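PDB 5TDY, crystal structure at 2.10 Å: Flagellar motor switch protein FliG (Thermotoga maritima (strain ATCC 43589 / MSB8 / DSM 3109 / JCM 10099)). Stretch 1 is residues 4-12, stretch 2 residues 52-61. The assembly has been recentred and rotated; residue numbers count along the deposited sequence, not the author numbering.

Stretch 1, residues 4-12: KKIDGRRKA
Stretch 2, residues 52-61: EEKKQVLEEF

How does the chain enter the contact at Lys4? Through its backbone carbonyl: Gln56 NE2 donates to Lys4 O at 2.9 Å, with an N-H...acceptor angle of 159°. Gln56 (chi1 m, chi2 t) reaches from the helix 52-61, and Lys4 CA lies 7.2 Å from Glu53 CA. The Lys4 side chain starts away from the helix and curls back, chi1 143°, chi2 and chi3 p, chi4 t, but Lys4 NZ and Gln56 NE2, 3.5 Å apart, are both donors and do not bond.

What do the extended residues Lys5 to Asp7 contribute? Lys5 (phi/psi -93/117) points away, whereas Ile6 (-109/130; chi1 m, chi2 t) points toward the helix and is buried. Ile6 CD1 packs 3.8 Å from Glu53 CG, 3.7 Å from Gln56 NE2 and 4.2 Å from Val57 CG2. Asp7 (-65/147, chi1 t) stays out of reach and caps the next helix, Arg9 N donating to Asp7 OD2 at 2.8 Å; Arg9 NE forms a salt bridge to Asp7 OD2 at 3.1 Å.

How does Arg10 reach the other helix? The helix beginning at Gly8 crosses 52-61 nearly perpendicularly, at -91°, with axes 10.6 Å apart. Arg10 leaves sideways with chi1, chi2 and chi3 all t. The carboxylate of Glu53 (chi1 -107°, chi2 t) meets the guanidinium edge in a two-point salt bridge: Arg10 NE to Glu53 OE1 at 2.7 Å, Arg10 NH2 to Glu53 OE2 at 2.9 Å.

Where does Lys11 bring the backbones closest? Lys11 CA is 5.9 Å from Val57 CA, and Lys11 O touches Val57 CG1 at 3.6 Å. The side chain (chi1 m, chi2 t, chi3 -105°, chi4 t) passes Val57, Lys11 CG to Val57 CG2 at 4.1 Å, before Lys11 NZ forms a salt bridge with Glu60 OE1 at 2.7 Å. Glu60 extends with chi1 and chi2 t. Ala12 points away.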

# COMPACT_ATOMS: atom_id res chain seq x y z
N LYS B 4 -3.09 -13.97 6.73
CA LYS B 4 -1.91 -13.85 5.88
C LYS B 4 -2.39 -13.72 4.42
O LYS B 4 -1.93 -12.83 3.69
CB LYS B 4 -0.94 -15.04 6.12
CG LYS B 4 -0.17 -15.63 4.92
CD LYS B 4 0.54 -14.59 4.04
CE LYS B 4 1.50 -13.68 4.80
NZ LYS B 4 2.24 -12.80 3.84
N LYS B 5 -3.31 -14.59 3.97
CA LYS B 5 -3.89 -14.48 2.64
C LYS B 5 -5.18 -13.66 2.73
O LYS B 5 -6.16 -14.10 3.35
CB LYS B 5 -4.16 -15.85 2.02
CG LYS B 5 -4.07 -15.87 0.49
CD LYS B 5 -5.19 -15.10 -0.20
CE LYS B 5 -5.18 -15.29 -1.70
NZ LYS B 5 -4.18 -14.41 -2.38
N ILE B 6 -5.20 -12.50 2.08
CA ILE B 6 -6.27 -11.51 2.21
C ILE B 6 -7.09 -11.48 0.93
O ILE B 6 -6.54 -11.36 -0.17
CB ILE B 6 -5.68 -10.12 2.52
CG1 ILE B 6 -4.72 -10.22 3.71
CG2 ILE B 6 -6.81 -9.11 2.79
CD1 ILE B 6 -3.77 -9.05 3.84
N ASP B 7 -8.41 -11.55 1.07
CA ASP B 7 -9.32 -11.42 -0.06
C ASP B 7 -9.22 -10.02 -0.67
O ASP B 7 -8.94 -9.04 0.03
CB ASP B 7 -10.74 -11.74 0.41
CG ASP B 7 -11.80 -11.34 -0.59
OD1 ASP B 7 -12.07 -12.12 -1.52
OD2 ASP B 7 -12.38 -10.25 -0.42
N GLY B 8 -9.40 -9.93 -1.99
CA GLY B 8 -9.19 -8.65 -2.66
C GLY B 8 -10.17 -7.57 -2.23
O GLY B 8 -9.87 -6.38 -2.31
N ARG B 9 -11.36 -7.97 -1.78
CA ARG B 9 -12.32 -6.99 -1.28
C ARG B 9 -11.83 -6.38 0.03
O ARG B 9 -11.91 -5.16 0.22
CB ARG B 9 -13.69 -7.65 -1.10
CG ARG B 9 -14.38 -8.06 -2.40
CD ARG B 9 -15.59 -8.94 -2.13
NE ARG B 9 -15.20 -10.28 -1.71
CZ ARG B 9 -16.05 -11.23 -1.30
NH1 ARG B 9 -17.35 -10.98 -1.25
NH2 ARG B 9 -15.59 -12.42 -0.94
N ARG B 10 -11.30 -7.21 0.93
CA ARG B 10 -10.76 -6.70 2.18
C ARG B 10 -9.52 -5.83 1.96
O ARG B 10 -9.31 -4.85 2.68
CB ARG B 10 -10.44 -7.86 3.11
CG ARG B 10 -9.87 -7.43 4.44
CD ARG B 10 -9.87 -8.55 5.45
NE ARG B 10 -9.30 -8.10 6.72
CZ ARG B 10 -10.00 -7.47 7.66
NH1 ARG B 10 -11.29 -7.24 7.48
NH2 ARG B 10 -9.41 -7.09 8.78
N LYS B 11 -8.68 -6.20 0.99
CA LYS B 11 -7.52 -5.36 0.67
C LYS B 11 -7.96 -3.94 0.32
O LYS B 11 -7.42 -2.97 0.84
CB LYS B 11 -6.71 -5.96 -0.47
CG LYS B 11 -5.95 -7.23 -0.08
CD LYS B 11 -4.83 -7.51 -1.05
CE LYS B 11 -5.18 -8.64 -1.97
NZ LYS B 11 -3.92 -9.26 -2.46
N ALA B 12 -8.95 -3.81 -0.56
CA ALA B 12 -9.43 -2.47 -0.91
C ALA B 12 -9.98 -1.74 0.31
O ALA B 12 -9.79 -0.53 0.45
CB ALA B 12 -10.49 -2.55 -2.01
N GLU B 52 -0.18 -6.30 10.68
CA GLU B 52 0.41 -7.05 9.59
C GLU B 52 -0.44 -6.99 8.33
O GLU B 52 0.10 -6.90 7.22
CB GLU B 52 0.63 -8.51 10.00
CG GLU B 52 1.64 -8.71 11.11
CD GLU B 52 1.06 -8.46 12.49
OE1 GLU B 52 1.86 -8.28 13.43
OE2 GLU B 52 -0.18 -8.43 12.63
N GLU B 53 -1.77 -7.09 8.48
CA GLU B 53 -2.67 -6.84 7.36
C GLU B 53 -2.37 -5.48 6.74
O GLU B 53 -2.15 -5.37 5.53
CB GLU B 53 -4.12 -6.90 7.83
CG GLU B 53 -4.88 -8.13 7.39
CD GLU B 53 -6.26 -8.22 8.04
OE1 GLU B 53 -7.03 -9.13 7.65
OE2 GLU B 53 -6.56 -7.41 8.95
N LYS B 54 -2.33 -4.45 7.57
CA LYS B 54 -2.15 -3.08 7.08
C LYS B 54 -0.84 -2.95 6.31
O LYS B 54 -0.81 -2.38 5.21
CB LYS B 54 -2.17 -2.12 8.26
CG LYS B 54 -2.30 -0.67 7.90
CD LYS B 54 -2.83 0.10 9.12
CE LYS B 54 -3.15 1.54 8.78
NZ LYS B 54 -3.62 2.32 9.96
N LYS B 55 0.25 -3.47 6.88
CA LYS B 55 1.56 -3.41 6.24
C LYS B 55 1.58 -4.21 4.94
O LYS B 55 2.15 -3.76 3.94
CB LYS B 55 2.62 -3.92 7.21
CG LYS B 55 4.06 -3.71 6.80
CD LYS B 55 4.99 -4.35 7.85
CE LYS B 55 6.29 -4.92 7.23
NZ LYS B 55 6.09 -5.99 6.21
N GLN B 56 0.97 -5.40 4.93
CA GLN B 56 0.89 -6.20 3.71
C GLN B 56 0.13 -5.47 2.62
O GLN B 56 0.57 -5.42 1.46
CB GLN B 56 0.21 -7.54 3.98
CG GLN B 56 1.06 -8.59 4.67
CD GLN B 56 0.25 -9.84 4.98
OE1 GLN B 56 0.14 -10.25 6.14
NE2 GLN B 56 -0.31 -10.46 3.95
N VAL B 57 -1.03 -4.92 2.95
CA VAL B 57 -1.82 -4.22 1.93
C VAL B 57 -1.04 -3.03 1.39
O VAL B 57 -0.97 -2.82 0.17
CB VAL B 57 -3.18 -3.79 2.51
CG1 VAL B 57 -3.91 -2.85 1.55
CG2 VAL B 57 -4.03 -5.01 2.82
N LEU B 58 -0.40 -2.27 2.27
CA LEU B 58 0.33 -1.09 1.82
C LEU B 58 1.50 -1.47 0.92
O LEU B 58 1.76 -0.81 -0.09
CB LEU B 58 0.81 -0.29 3.03
CG LEU B 58 -0.33 0.43 3.76
CD1 LEU B 58 0.20 1.20 4.97
CD2 LEU B 58 -1.08 1.38 2.83
N GLU B 59 2.21 -2.56 1.25
CA GLU B 59 3.34 -2.99 0.42
C GLU B 59 2.91 -3.40 -0.98
O GLU B 59 3.54 -3.02 -1.97
CB GLU B 59 4.08 -4.14 1.10
CG GLU B 59 5.03 -3.64 2.16
CD GLU B 59 5.32 -4.65 3.22
OE1 GLU B 59 5.97 -4.29 4.21
OE2 GLU B 59 4.90 -5.82 3.05
N GLU B 60 1.84 -4.20 -1.08
CA GLU B 60 1.33 -4.60 -2.38
C GLU B 60 0.81 -3.39 -3.15
O GLU B 60 1.07 -3.25 -4.35
CB GLU B 60 0.23 -5.66 -2.23
CG GLU B 60 -0.22 -6.21 -3.59
CD GLU B 60 -1.38 -7.22 -3.52
OE1 GLU B 60 -1.67 -7.78 -2.44
OE2 GLU B 60 -2.00 -7.46 -4.57
N PHE B 61 0.09 -2.49 -2.48
CA PHE B 61 -0.41 -1.30 -3.15
C PHE B 61 0.71 -0.50 -3.80
O PHE B 61 0.57 -0.05 -4.94
CB PHE B 61 -1.15 -0.37 -2.18
CG PHE B 61 -1.37 0.99 -2.77
CD1 PHE B 61 -2.37 1.18 -3.71
CD2 PHE B 61 -0.53 2.04 -2.46
CE1 PHE B 61 -2.56 2.44 -4.31
CE2 PHE B 61 -0.71 3.30 -3.06
CZ PHE B 61 -1.72 3.49 -3.97